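Local atomic coordinates of esterase (uncultured bacterium FLS12, PDB entry 4RGY), a protein that hydrolyses ester bonds as an esterase active at low temperature and alkaline pH, probably with a serine nucleophile, as in other alpha/beta-hydrolases. Residues H50-D55 and V81-Y86; A147-A152 and A252-V257; K207-C212 and M237-P242; E215-E220 and G243-G248. All coordinates share one frame; numbering follows the deposited sequence.

Contact 1. Residues H50-D55 and V81-Y86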
loop_
_atom_site.group_PDB
_atom_site.type_symbol
_atom_site.label_atom_id
_atom_site.label_comp_id
_atom_site.label_asym_id
_atom_site.label_seq_id
_atom_site.Cartn_x
_atom_site.Cartn_y
_atom_site.Cartn_z
ATOM N N HIS A 50 -7.079 -16.906 3.450
ATOM C CA HIS A 50 -6.358 -17.260 2.221
ATOM C C HIS A 50 -5.940 -18.722 2.155
ATOM O O HIS A 50 -6.036 -19.462 3.130
ATOM C CB HIS A 50 -5.140 -16.347 2.006
ATOM C CG HIS A 50 -4.042 -16.513 3.020
ATOM N ND1 HIS A 50 -3.270 -17.657 3.119
ATOM C CD2 HIS A 50 -3.575 -15.666 3.969
ATOM C CE1 HIS A 50 -2.375 -17.499 4.081
ATOM N NE2 HIS A 50 -2.544 -16.301 4.617
ATOM N N GLY A 51 -5.463 -19.131 0.982
ATOM C CA GLY A 51 -5.031 -20.503 0.784
ATOM C C GLY A 51 -3.536 -20.733 0.937
ATOM O O GLY A 51 -2.794 -19.862 1.432
ATOM N N LEU A 52 -3.090 -21.934 0.568
ATOM C CA LEU A 52 -1.688 -22.302 0.730
ATOM C C LEU A 52 -0.816 -21.570 -0.280
ATOM O O LEU A 52 -1.023 -21.700 -1.477
ATOM C CB LEU A 52 -1.515 -23.823 0.601
ATOM C CG LEU A 52 -0.085 -24.366 0.653
ATOM C CD1 LEU A 52 0.549 -24.051 1.995
ATOM C CD2 LEU A 52 -0.078 -25.871 0.374
ATOM N N SER A 53 0.164 -20.835 0.248
ATOM C CA SER A 53 1.093 -19.955 -0.487
ATOM C C SER A 53 0.578 -18.531 -0.659
ATOM O O SER A 53 1.316 -17.671 -1.139
ATOM C CB SER A 53 1.578 -20.521 -1.840
ATOM O OG SER A 53 0.627 -20.319 -2.884
ATOM N N ASP A 54 -0.670 -18.271 -0.259
ATOM C CA ASP A 54 -1.245 -16.937 -0.415
ATOM C C ASP A 54 -0.879 -16.024 0.746
ATOM O O ASP A 54 -0.388 -16.477 1.789
ATOM C CB ASP A 54 -2.770 -17.016 -0.467
ATOM C CG ASP A 54 -3.294 -17.757 -1.674
ATOM O OD1 ASP A 54 -2.641 -17.743 -2.739
ATOM O OD2 ASP A 54 -4.396 -18.348 -1.568
ATOM N N ASP A 55 -1.155 -14.732 0.556
ATOM C CA ASP A 55 -1.097 -13.766 1.650
ATOM C C ASP A 55 -2.436 -13.023 1.780
ATOM O O ASP A 55 -3.453 -13.443 1.190
ATOM C CB ASP A 55 0.090 -12.800 1.488
ATOM C CG ASP A 55 -0.027 -11.914 0.248
ATOM O OD1 ASP A 55 -1.089 -11.894 -0.400
ATOM O OD2 ASP A 55 0.960 -11.235 -0.090
ATOM N N VAL A 81 -1.443 -15.695 7.261
ATOM C CA VAL A 81 -0.918 -16.691 8.196
ATOM C C VAL A 81 0.226 -17.522 7.629
ATOM O O VAL A 81 0.549 -18.591 8.170
ATOM C CB VAL A 81 -2.010 -17.648 8.719
ATOM C CG1 VAL A 81 -3.117 -16.851 9.399
ATOM C CG2 VAL A 81 -2.569 -18.506 7.579
ATOM N N HIS A 82 0.827 -17.043 6.543
ATOM C CA HIS A 82 1.959 -17.737 5.930
ATOM C C HIS A 82 1.590 -19.188 5.601
ATOM O O HIS A 82 0.446 -19.441 5.223
ATOM C CB HIS A 82 3.194 -17.580 6.815
ATOM C CG HIS A 82 3.472 -16.148 7.143
ATOM N ND1 HIS A 82 3.765 -15.713 8.417
ATOM C CD2 HIS A 82 3.439 -15.040 6.365
ATOM C CE1 HIS A 82 3.925 -14.402 8.403
ATOM N NE2 HIS A 82 3.731 -13.969 7.170
ATOM N N ARG A 83 2.515 -20.138 5.723
ATOM C CA ARG A 83 2.222 -21.520 5.350
ATOM C C ARG A 83 1.962 -22.365 6.598
ATOM O O ARG A 83 2.554 -23.428 6.785
ATOM C CB ARG A 83 3.357 -22.110 4.504
ATOM C CG ARG A 83 3.569 -21.410 3.160
ATOM C CD ARG A 83 4.788 -21.969 2.427
ATOM N NE ARG A 83 4.650 -23.409 2.209
ATOM C CZ ARG A 83 4.135 -23.953 1.108
ATOM N NH1 ARG A 83 3.737 -23.183 0.097
ATOM N NH2 ARG A 83 4.033 -25.273 1.009
ATOM N N SER A 84 1.049 -21.894 7.442
ATOM C CA SER A 84 0.867 -22.462 8.778
ATOM C C SER A 84 -0.330 -23.385 8.949
ATOM O O SER A 84 -0.466 -24.022 9.987
ATOM C CB SER A 84 0.679 -21.330 9.765
ATOM O OG SER A 84 -0.537 -20.655 9.505
ATOM N N PHE A 85 -1.206 -23.447 7.957
ATOM C CA PHE A 85 -2.452 -24.179 8.123
ATOM C C PHE A 85 -3.237 -23.729 9.368
ATOM O O PHE A 85 -3.953 -24.522 9.968
ATOM C CB PHE A 85 -2.216 -25.707 8.113
ATOM C CG PHE A 85 -2.478 -26.333 6.782
ATOM C CD1 PHE A 85 -1.513 -26.301 5.781
ATOM C CD2 PHE A 85 -3.707 -26.913 6.508
ATOM C CE1 PHE A 85 -1.769 -26.846 4.540
ATOM C CE2 PHE A 85 -3.968 -27.469 5.266
ATOM C CZ PHE A 85 -2.994 -27.439 4.286
ATOM N N TYR A 86 -3.131 -22.450 9.730
ATOM C CA TYR A 86 -3.950 -21.915 10.829
ATOM C C TYR A 86 -3.725 -22.725 12.107
ATOM O O TYR A 86 -4.652 -22.984 12.873
ATOM C CB TYR A 86 -5.438 -21.871 10.404
ATOM C CG TYR A 86 -5.598 -21.002 9.173
ATOM C CD1 TYR A 86 -5.791 -19.632 9.284
ATOM C CD2 TYR A 86 -5.494 -21.545 7.895
ATOM C CE1 TYR A 86 -5.892 -18.823 8.163
ATOM C CE2 TYR A 86 -5.598 -20.743 6.763
ATOM C CZ TYR A 86 -5.792 -19.381 6.908
ATOM O OH TYR A 86 -5.865 -18.556 5.814
HETATM O O HOH W 1 0.368 -19.162 2.498
HETATM O O HOH W 2 0.746 -15.296 4.237
#

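Contact 2. Residues A147-A152 and A252-V257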
loop_
_atom_site.group_PDB
_atom_site.type_symbol
_atom_site.label_atom_id
_atom_site.label_comp_id
_atom_site.label_asym_id
_atom_site.label_seq_id
_atom_site.Cartn_x
_atom_site.Cartn_y
_atom_site.Cartn_z
ATOM N N ALA A 147 -17.571 -21.378 6.378
ATOM C CA ALA A 147 -17.668 -21.881 5.013
ATOM C C ALA A 147 -16.312 -22.279 4.460
ATOM O O ALA A 147 -15.329 -21.523 4.586
ATOM C CB ALA A 147 -18.291 -20.826 4.113
ATOM N N SER A 148 -16.256 -23.459 3.847
ATOM C CA SER A 148 -15.043 -23.929 3.193
ATOM C C SER A 148 -15.207 -24.033 1.684
ATOM O O SER A 148 -16.161 -24.648 1.192
ATOM C CB SER A 148 -14.633 -25.288 3.755
ATOM O OG SER A 148 -13.597 -25.881 2.979
ATOM N N LEU A 149 -14.270 -23.434 0.949
ATOM C CA LEU A 149 -14.259 -23.499 -0.512
ATOM C C LEU A 149 -13.043 -24.295 -0.956
ATOM O O LEU A 149 -11.909 -23.888 -0.691
ATOM C CB LEU A 149 -14.220 -22.095 -1.127
ATOM C CG LEU A 149 -15.405 -21.167 -0.854
ATOM C CD1 LEU A 149 -15.269 -20.509 0.517
ATOM C CD2 LEU A 149 -15.498 -20.093 -1.928
ATOM N N SER A 150 -13.277 -25.443 -1.592
ATOM C CA SER A 150 -12.189 -26.308 -2.047
ATOM C C SER A 150 -11.184 -26.541 -0.929
ATOM O O SER A 150 -9.971 -26.353 -1.108
ATOM C CB SER A 150 -11.499 -25.683 -3.259
ATOM O OG SER A 150 -12.459 -25.290 -4.224
ATOM N N GLY A 151 -11.693 -26.960 0.225
ATOM C CA GLY A 151 -10.877 -27.013 1.423
ATOM C C GLY A 151 -9.956 -28.213 1.504
ATOM O O GLY A 151 -10.255 -29.285 0.965
ATOM N N ALA A 152 -8.820 -28.024 2.168
ATOM C CA ALA A 152 -7.926 -29.131 2.502
ATOM C C ALA A 152 -8.440 -29.738 3.806
ATOM O O ALA A 152 -7.896 -29.506 4.885
ATOM C CB ALA A 152 -6.492 -28.624 2.663
ATOM N N ALA A 252 -16.597 -17.110 -8.320
ATOM C CA ALA A 252 -17.995 -17.473 -8.510
ATOM C C ALA A 252 -18.606 -17.964 -7.201
ATOM O O ALA A 252 -19.685 -17.529 -6.797
ATOM C CB ALA A 252 -18.120 -18.547 -9.585
ATOM N N GLN A 253 -17.913 -18.877 -6.533
ATOM C CA GLN A 253 -18.471 -19.501 -5.342
ATOM C C GLN A 253 -18.612 -18.560 -4.149
ATOM O O GLN A 253 -19.533 -18.723 -3.341
ATOM C CB GLN A 253 -17.654 -20.729 -4.944
ATOM C CG GLN A 253 -17.779 -21.873 -5.925
ATOM C CD GLN A 253 -19.212 -22.293 -6.114
ATOM O OE1 GLN A 253 -19.772 -22.149 -7.199
ATOM N NE2 GLN A 253 -19.827 -22.808 -5.054
ATOM N N ILE A 254 -17.720 -17.580 -4.016
ATOM C CA ILE A 254 -17.813 -16.687 -2.859
ATOM C C ILE A 254 -19.107 -15.863 -2.891
ATOM O O ILE A 254 -19.654 -15.510 -1.843
ATOM C CB ILE A 254 -16.556 -15.794 -2.686
ATOM C CG1 ILE A 254 -16.476 -15.236 -1.260
ATOM C CG2 ILE A 254 -16.532 -14.660 -3.701
ATOM C CD1 ILE A 254 -16.358 -16.303 -0.175
ATOM N N GLN A 255 -19.622 -15.600 -4.093
ATOM C CA GLN A 255 -20.920 -14.927 -4.229
ATOM C C GLN A 255 -22.056 -15.772 -3.646
ATOM O O GLN A 255 -22.964 -15.245 -3.002
ATOM C CB GLN A 255 -21.199 -14.596 -5.694
ATOM C CG GLN A 255 -20.218 -13.581 -6.268
ATOM C CD GLN A 255 -20.376 -13.439 -7.755
ATOM O OE1 GLN A 255 -21.363 -12.869 -8.229
ATOM N NE2 GLN A 255 -19.420 -13.966 -8.509
ATOM N N ARG A 256 -21.983 -17.086 -3.845
ATOM C CA ARG A 256 -22.989 -17.991 -3.297
ATOM C C ARG A 256 -22.855 -18.066 -1.783
ATOM O O ARG A 256 -23.849 -18.063 -1.060
ATOM C CB ARG A 256 -22.859 -19.372 -3.930
ATOM C CG ARG A 256 -23.008 -19.348 -5.450
ATOM C CD ARG A 256 -23.002 -20.754 -6.027
ATOM N NE ARG A 256 -24.090 -21.559 -5.481
ATOM C CZ ARG A 256 -25.332 -21.567 -5.956
ATOM N NH1 ARG A 256 -25.659 -20.800 -6.993
ATOM N NH2 ARG A 256 -26.254 -22.334 -5.391
ATOM N N VAL A 257 -21.623 -18.101 -1.289
ATOM C CA VAL A 257 -21.410 -18.095 0.149
ATOM C C VAL A 257 -21.969 -16.819 0.778
ATOM O O VAL A 257 -22.620 -16.872 1.822
ATOM C CB VAL A 257 -19.923 -18.255 0.502
ATOM C CG1 VAL A 257 -19.681 -17.953 1.978
ATOM C CG2 VAL A 257 -19.453 -19.669 0.156
#

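Contact 3. Residues K207-C212 and M237-P242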
loop_
_atom_site.group_PDB
_atom_site.type_symbol
_atom_site.label_atom_id
_atom_site.label_comp_id
_atom_site.label_asym_id
_atom_site.label_seq_id
_atom_site.Cartn_x
_atom_site.Cartn_y
_atom_site.Cartn_z
ATOM N N LYS A 207 -24.044 -22.157 11.067
ATOM C CA LYS A 207 -24.402 -22.561 9.717
ATOM C C LYS A 207 -23.103 -23.014 9.051
ATOM O O LYS A 207 -22.064 -22.368 9.230
ATOM C CB LYS A 207 -25.003 -21.369 8.964
ATOM C CG LYS A 207 -26.105 -21.741 7.986
ATOM C CD LYS A 207 -26.629 -20.517 7.241
ATOM C CE LYS A 207 -27.759 -20.919 6.304
ATOM N NZ LYS A 207 -28.236 -19.770 5.498
ATOM N N LEU A 208 -23.138 -24.126 8.322
ATOM C CA LEU A 208 -21.912 -24.712 7.764
ATOM C C LEU A 208 -22.033 -24.927 6.272
ATOM O O LEU A 208 -23.051 -25.422 5.791
ATOM C CB LEU A 208 -21.589 -26.040 8.465
ATOM C CG LEU A 208 -21.276 -25.892 9.953
ATOM C CD1 LEU A 208 -21.378 -27.230 10.672
ATOM C CD2 LEU A 208 -19.898 -25.273 10.193
ATOM N N TYR A 209 -20.988 -24.554 5.537
ATOM C CA TYR A 209 -20.990 -24.611 4.084
ATOM C C TYR A 209 -19.722 -25.294 3.611
ATOM O O TYR A 209 -18.628 -25.030 4.126
ATOM C CB TYR A 209 -21.090 -23.187 3.491
ATOM C CG TYR A 209 -21.031 -23.109 1.979
ATOM C CD1 TYR A 209 -19.818 -23.186 1.307
ATOM C CD2 TYR A 209 -22.190 -22.935 1.220
ATOM C CE1 TYR A 209 -19.758 -23.122 -0.074
ATOM C CE2 TYR A 209 -22.135 -22.857 -0.167
ATOM C CZ TYR A 209 -20.917 -22.957 -0.806
ATOM O OH TYR A 209 -20.845 -22.894 -2.182
ATOM N N GLN A 210 -19.865 -26.132 2.600
ATOM C CA GLN A 210 -18.730 -26.777 1.962
ATOM C C GLN A 210 -18.949 -26.846 0.467
ATOM O O GLN A 210 -19.999 -27.312 0.021
ATOM C CB GLN A 210 -18.569 -28.201 2.497
ATOM C CG GLN A 210 -17.490 -29.005 1.785
ATOM C CD GLN A 210 -17.507 -30.494 2.122
ATOM O OE1 GLN A 210 -18.432 -31.001 2.766
ATOM N NE2 GLN A 210 -16.479 -31.197 1.682
ATOM N N CYS A 211 -17.970 -26.407 -0.324
ATOM C CA CYS A 211 -18.027 -26.654 -1.762
ATOM C C CYS A 211 -16.680 -27.099 -2.308
ATOM O O CYS A 211 -15.644 -26.891 -1.679
ATOM C CB CYS A 211 -18.552 -25.429 -2.530
ATOM S SG CYS A 211 -17.342 -24.069 -2.740
ATOM N N CYS A 212 -16.693 -27.693 -3.493
ATOM C CA CYS A 212 -15.448 -28.048 -4.176
ATOM C C CYS A 212 -15.682 -28.257 -5.665
ATOM O O CYS A 212 -16.732 -28.772 -6.070
ATOM C CB CYS A 212 -14.842 -29.317 -3.562
ATOM S SG CYS A 212 -13.147 -29.641 -4.078
ATOM N N MET A 237 -24.610 -27.134 4.008
ATOM C CA MET A 237 -24.909 -26.883 2.615
ATOM C C MET A 237 -23.686 -27.358 1.855
ATOM O O MET A 237 -22.582 -26.847 2.078
ATOM C CB MET A 237 -25.159 -25.393 2.363
ATOM C CG MET A 237 -25.173 -25.010 0.896
ATOM S SD MET A 237 -26.526 -25.763 -0.023
ATOM C CE MET A 237 -27.931 -25.179 0.917
ATOM N N TYR A 238 -23.863 -28.362 1.003
ATOM C CA TYR A 238 -22.776 -28.881 0.175
ATOM C C TYR A 238 -23.052 -28.580 -1.289
ATOM O O TYR A 238 -24.150 -28.846 -1.782
ATOM C CB TYR A 238 -22.591 -30.404 0.347
ATOM C CG TYR A 238 -21.533 -30.952 -0.591
ATOM C CD1 TYR A 238 -20.187 -30.902 -0.247
ATOM C CD2 TYR A 238 -21.874 -31.476 -1.842
ATOM C CE1 TYR A 238 -19.210 -31.376 -1.106
ATOM C CE2 TYR A 238 -20.892 -31.948 -2.717
ATOM C CZ TYR A 238 -19.565 -31.891 -2.337
ATOM O OH TYR A 238 -18.565 -32.355 -3.172
ATOM N N GLU A 239 -22.056 -28.050 -1.996
ATOM C CA GLU A 239 -22.198 -27.764 -3.418
ATOM C C GLU A 239 -20.969 -28.231 -4.165
ATOM O O GLU A 239 -19.853 -28.119 -3.662
ATOM C CB GLU A 239 -22.387 -26.259 -3.647
ATOM C CG GLU A 239 -23.583 -25.656 -2.940
ATOM C CD GLU A 239 -23.932 -24.258 -3.434
ATOM O OE1 GLU A 239 -23.021 -23.449 -3.716
ATOM O OE2 GLU A 239 -25.139 -23.971 -3.535
ATOM N N GLU A 240 -21.167 -28.738 -5.373
ATOM C CA GLU A 240 -20.052 -29.101 -6.227
ATOM C C GLU A 240 -20.458 -28.808 -7.660
ATOM O O GLU A 240 -21.650 -28.765 -7.975
ATOM C CB GLU A 240 -19.681 -30.577 -6.058
ATOM C CG GLU A 240 -20.741 -31.538 -6.573
ATOM C CD GLU A 240 -20.317 -32.994 -6.462
ATOM O OE1 GLU A 240 -19.549 -33.338 -5.542
ATOM O OE2 GLU A 240 -20.756 -33.799 -7.310
ATOM N N SER A 241 -19.465 -28.602 -8.519
ATOM C CA SER A 241 -19.685 -28.267 -9.923
ATOM C C SER A 241 -18.318 -28.315 -10.593
ATOM O O SER A 241 -17.309 -28.413 -9.902
ATOM C CB SER A 241 -20.329 -26.881 -10.060
ATOM O OG SER A 241 -19.520 -25.868 -9.483
ATOM N N PRO A 242 -18.268 -28.267 -11.936
ATOM C CA PRO A 242 -16.952 -28.322 -12.584
ATOM C C PRO A 242 -16.008 -27.223 -12.109
ATOM O O PRO A 242 -16.419 -26.072 -11.946
ATOM C CB PRO A 242 -17.294 -28.120 -14.060
ATOM C CG PRO A 242 -18.655 -28.702 -14.191
ATOM C CD PRO A 242 -19.360 -28.326 -12.925
#

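Contact 4. Residues E215-E220 and G243-G248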
loop_
_atom_site.group_PDB
_atom_site.type_symbol
_atom_site.label_atom_id
_atom_site.label_comp_id
_atom_site.label_asym_id
_atom_site.label_seq_id
_atom_site.Cartn_x
_atom_site.Cartn_y
_atom_site.Cartn_z
ATOM N N GLU A 215 -12.935 -31.281 -10.338
ATOM C CA GLU A 215 -11.618 -31.629 -10.877
ATOM C C GLU A 215 -10.465 -31.175 -9.985
ATOM O O GLU A 215 -9.300 -31.301 -10.355
ATOM C CB GLU A 215 -11.436 -31.067 -12.292
ATOM C CG GLU A 215 -12.340 -31.697 -13.348
ATOM C CD GLU A 215 -13.788 -31.289 -13.187
ATOM O OE1 GLU A 215 -14.061 -30.075 -13.217
ATOM O OE2 GLU A 215 -14.648 -32.181 -13.020
ATOM N N ASP A 216 -10.792 -30.662 -8.804
ATOM C CA ASP A 216 -9.787 -30.235 -7.841
ATOM C C ASP A 216 -9.049 -31.456 -7.315
ATOM O O ASP A 216 -9.649 -32.514 -7.123
ATOM C CB ASP A 216 -10.488 -29.509 -6.684
ATOM C CG ASP A 216 -9.540 -28.668 -5.834
ATOM O OD1 ASP A 216 -8.548 -29.210 -5.309
ATOM O OD2 ASP A 216 -9.807 -27.450 -5.690
ATOM N N PHE A 217 -7.748 -31.322 -7.072
ATOM C CA PHE A 217 -6.988 -32.417 -6.476
ATOM C C PHE A 217 -7.540 -32.778 -5.100
ATOM O O PHE A 217 -7.394 -33.915 -4.647
ATOM C CB PHE A 217 -5.484 -32.098 -6.411
ATOM C CG PHE A 217 -5.120 -31.000 -5.450
ATOM C CD1 PHE A 217 -5.630 -29.718 -5.604
ATOM C CD2 PHE A 217 -4.225 -31.241 -4.417
ATOM C CE1 PHE A 217 -5.294 -28.714 -4.730
ATOM C CE2 PHE A 217 -3.874 -30.241 -3.541
ATOM C CZ PHE A 217 -4.405 -28.971 -3.697
ATOM N N LEU A 218 -8.203 -31.819 -4.458
ATOM C CA LEU A 218 -8.764 -32.029 -3.125
ATOM C C LEU A 218 -10.196 -32.563 -3.159
ATOM O O LEU A 218 -10.834 -32.693 -2.109
ATOM C CB LEU A 218 -8.727 -30.720 -2.326
ATOM C CG LEU A 218 -7.327 -30.232 -1.960
ATOM C CD1 LEU A 218 -7.372 -28.805 -1.415
ATOM C CD2 LEU A 218 -6.683 -31.185 -0.961
ATOM N N TYR A 219 -10.702 -32.887 -4.346
ATOM C CA TYR A 219 -12.099 -33.307 -4.455
ATOM C C TYR A 219 -12.400 -34.563 -3.635
ATOM O O TYR A 219 -13.396 -34.607 -2.909
ATOM C CB TYR A 219 -12.505 -33.519 -5.914
ATOM C CG TYR A 219 -13.941 -33.971 -6.062
ATOM C CD1 TYR A 219 -14.989 -33.136 -5.712
ATOM C CD2 TYR A 219 -14.248 -35.245 -6.527
ATOM C CE1 TYR A 219 -16.301 -33.540 -5.834
ATOM C CE2 TYR A 219 -15.563 -35.656 -6.667
ATOM C CZ TYR A 219 -16.582 -34.802 -6.310
ATOM O OH TYR A 219 -17.899 -35.192 -6.429
ATOM N N GLU A 220 -11.547 -35.576 -3.744
ATOM C CA GLU A 220 -11.773 -36.830 -3.030
ATOM C C GLU A 220 -11.824 -36.617 -1.519
ATOM O O GLU A 220 -12.703 -37.168 -0.847
ATOM C CB GLU A 220 -10.721 -37.882 -3.409
ATOM C CG GLU A 220 -10.862 -38.416 -4.833
ATOM C CD GLU A 220 -10.664 -37.342 -5.902
ATOM O OE1 GLU A 220 -9.806 -36.446 -5.715
ATOM O OE2 GLU A 220 -11.384 -37.389 -6.925
ATOM N N GLY A 243 -14.754 -27.585 -11.875
ATOM C CA GLY A 243 -13.796 -26.613 -11.391
ATOM C C GLY A 243 -12.524 -27.232 -10.865
ATOM O O GLY A 243 -12.482 -28.403 -10.478
ATOM N N GLU A 244 -11.476 -26.420 -10.862
ATOM C CA GLU A 244 -10.182 -26.806 -10.341
ATOM C C GLU A 244 -9.816 -25.902 -9.164
ATOM O O GLU A 244 -10.627 -25.075 -8.723
ATOM C CB GLU A 244 -9.130 -26.715 -11.446
ATOM C CG GLU A 244 -9.493 -27.506 -12.702
ATOM C CD GLU A 244 -8.377 -27.527 -13.725
ATOM O OE1 GLU A 244 -7.984 -26.444 -14.200
ATOM O OE2 GLU A 244 -7.892 -28.629 -14.053
ATOM N N HIS A 245 -8.595 -26.056 -8.668
ATOM C CA HIS A 245 -8.102 -25.255 -7.549
ATOM C C HIS A 245 -7.589 -23.928 -8.083
ATOM O O HIS A 245 -6.379 -23.709 -8.189
ATOM C CB HIS A 245 -6.975 -25.999 -6.826
ATOM C CG HIS A 245 -6.835 -25.643 -5.376
ATOM N ND1 HIS A 245 -7.746 -26.046 -4.426
ATOM C CD2 HIS A 245 -5.883 -24.941 -4.713
ATOM C CE1 HIS A 245 -7.367 -25.608 -3.238
ATOM N NE2 HIS A 245 -6.239 -24.934 -3.384
ATOM N N GLU A 246 -8.514 -23.045 -8.419
ATOM C CA GLU A 246 -8.152 -21.784 -9.035
ATOM C C GLU A 246 -9.195 -20.722 -8.751
ATOM O O GLU A 246 -10.342 -21.023 -8.394
ATOM C CB GLU A 246 -7.918 -21.961 -10.541
ATOM C CG GLU A 246 -9.128 -22.434 -11.319
ATOM C CD GLU A 246 -10.012 -21.287 -11.770
ATOM O OE1 GLU A 246 -11.249 -21.463 -11.809
ATOM O OE2 GLU A 246 -9.470 -20.215 -12.107
ATOM N N TRP A 247 -8.799 -19.470 -8.956
ATOM C CA TRP A 247 -9.558 -18.327 -8.477
ATOM C C TRP A 247 -10.835 -17.980 -9.240
ATOM O O TRP A 247 -11.714 -17.325 -8.682
ATOM C CB TRP A 247 -8.638 -17.108 -8.330
ATOM C CG TRP A 247 -7.804 -17.214 -7.109
ATOM C CD1 TRP A 247 -6.513 -17.658 -7.021
ATOM C CD2 TRP A 247 -8.213 -16.897 -5.780
ATOM N NE1 TRP A 247 -6.095 -17.625 -5.707
ATOM C CE2 TRP A 247 -7.127 -17.166 -4.929
ATOM C CE3 TRP A 247 -9.396 -16.402 -5.225
ATOM C CZ2 TRP A 247 -7.193 -16.969 -3.553
ATOM C CZ3 TRP A 247 -9.458 -16.201 -3.860
ATOM C CH2 TRP A 247 -8.361 -16.475 -3.040
ATOM N N GLY A 248 -10.938 -18.396 -10.503
ATOM C CA GLY A 248 -12.196 -18.263 -11.222
ATOM C C GLY A 248 -13.325 -18.954 -10.470
ATOM O O GLY A 248 -14.401 -18.389 -10.274
HETATM O O HOH W 3 -12.057 -26.453 -6.634
#

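Contact 1. Residues H50-D55 and V81-Y86
His50 and Val81 join two loops that leave neighbouring parallel strands, 45-49 and 75-79, of the alpha/beta-hydrolase sheet. The tight part is built round the His50 imidazole. His50 NE2 accepts from Val81 N at 2.9 Å, with an N-H...N angle of 166°, while His50 ND1 donates within its own loop to Gly51 O at 2.8 Å, which fixes the ring's rotation. Over the centre of one ring face sits Tyr86 OH, and Asp54 O lies over the opposite face toward the rim. Tyr86 OH also donates to His50 O at 2.8 Å. The other part is looser and wetter: a water bridges Asp54 O to His82 N, and Leu52 and Arg83 are partly exposed. Arg83 is also held from outside, by a salt bridge to Glu173 and a hydrogen bond to Gly15 O of the second subunit. Leu52 CD1 rests over the centre of the Arg83 guanidinium, 3.7 Å from Arg83 CZ.

Contact 2. Residues A147-A152 and A252-V257
Leu149 meets Gln253, Ile254 and Val257 through its two methyls. Leu149 CD2 lies 3.8 Å from Gln253 CB and 4.0 Å from the backbone N of Ile254, and it also approaches the Ile254 side chain, with Leu149 CD2 to Ile254 CD1 at 4.3 Å. The other branch, Leu149 CD1, stands 4.3 Å from Val257 CG2. Two residues earlier on the strand, Ala147 CB meets the second methyl of the same valine, at 3.8 Å from Val257 CG1. Val257 CG1 is anti to its own backbone N (chi1 168°), turned to Ala147 CB. Strand 145-149 and helix 247-260 thus pack as sheet and covering helix of the alpha/beta-hydrolase fold; the short segments run nearly antiparallel, at 166°, with axes 9.9 Å apart at closest approach. All five touching residues are buried. In the next shell, Ala147 and Leu149 are held in the sheet by backbone bonds to strand 120-125, and Ser148 by bonds to strand 207-213. Gln253 and Val257 also lie on Tyr209 of that strand, Trp260 touches Ala147, and Trp250 touches Leu149. Tyr68 of helix 65-68 packs against Ile254.

Contact 3. Residues K207-C212 and M237-P242
Strands 207-213 and 236-241 are the parallel pair of a beta-alpha-beta unit whose connection is helix 219-232, and the second of them is an outermost strand of the chain's sheet. Their short axes run 12° apart, 4.7 Å at closest approach. The backbone ladder includes Met237 N to Leu208 O and Gln210 N to Met237 O, both 2.9 Å, followed by Glu239 N to Gln210 O and Cys212 N to Glu239 O. On the face that bears Tyr209, Met237 and Glu239, Tyr209 CD2 lies 3.6 Å from Met237 CG. At the far end of the same ring, Tyr209 OH donates to Glu239 OE1 at 2.7 Å, coming from above the carboxylate plane. On the other face, the amide of Gln210 meets the edge of the Tyr238 ring, Gln210 OE1 standing 3.5 Å from Tyr238 CD1 with amide and ring planes 82° apart. Gln210 NE2 is bonded to Asn222 O on the connecting helix. Since Glu239 OE2 also forms a salt bridge to Arg256, its carboxylate is gripped at both oxygens, which would be expected to stabilise its negative charge.

Contact 4. Residues E215-E220 and G243-G248
His245 crosses to Asp216 and Phe217, and can be followed outward. His245 CB lies 3.4 Å from Asp216 OD2. With CG anti to the backbone N (chi1 -153°), His245 CG comes to 3.5 Å from Phe217 CE1, which stands over the imidazole face, offset toward the rim. His245 ND1 donates to Asp216 OD2 at 2.8 Å, using the syn lone pair of the carboxylate; the oxygen lies in the imidazole plane, and the carboxylate plane stands 89° to the ring. His245 CD2 is 3.8 Å from Phe217 CE1, and His245 CE1 is 3.7 Å from Leu218 CD1. At the tip, His245 NE2 makes a weak hydrogen bond to Ser126 OG. With Ser126 in a GxSxG nucleophile-elbow sequence, this geometry is consistent with the Ser-His-Asp catalytic triad of alpha/beta-hydrolases. The Phe217 ring meets His245 edge-to-face, with planes at 84°, and Trp250 forms another edge-to-face pair with the histidine. Asp216 is positioned in turn by an Asx turn, its OD1 accepting from Leu218 N, while a water links its OD2 to Glu244 O. Beside the pair, Glu215 N donates to Gly243 O and Gly243 N to Glu215 OE1, each 2.9 Å long.

From the N terminus, contact 1 closes first, joining the loops after strands 45-49 and 75-79 before any later contact opens. Contact 2 then spans the longest loop, from strand 145-149 to helix 247-260, and contacts 3 and 4 both lie nested within it. Those two cross, their segments alternating in the order 207-212, 215-220, 237-242, 243-248, so that the strand pair and the loops that follow its two strands are joined in turn. Contacts 2 and 3 reach adjacent strands of one sheet. Phe85 of contact 1 packs on Ala152 of contact 2, Ser150 of contact 2 packs on Asp216 and His245 of contact 4, and Trp247 of contact 4 touches Asp54 of contact 1.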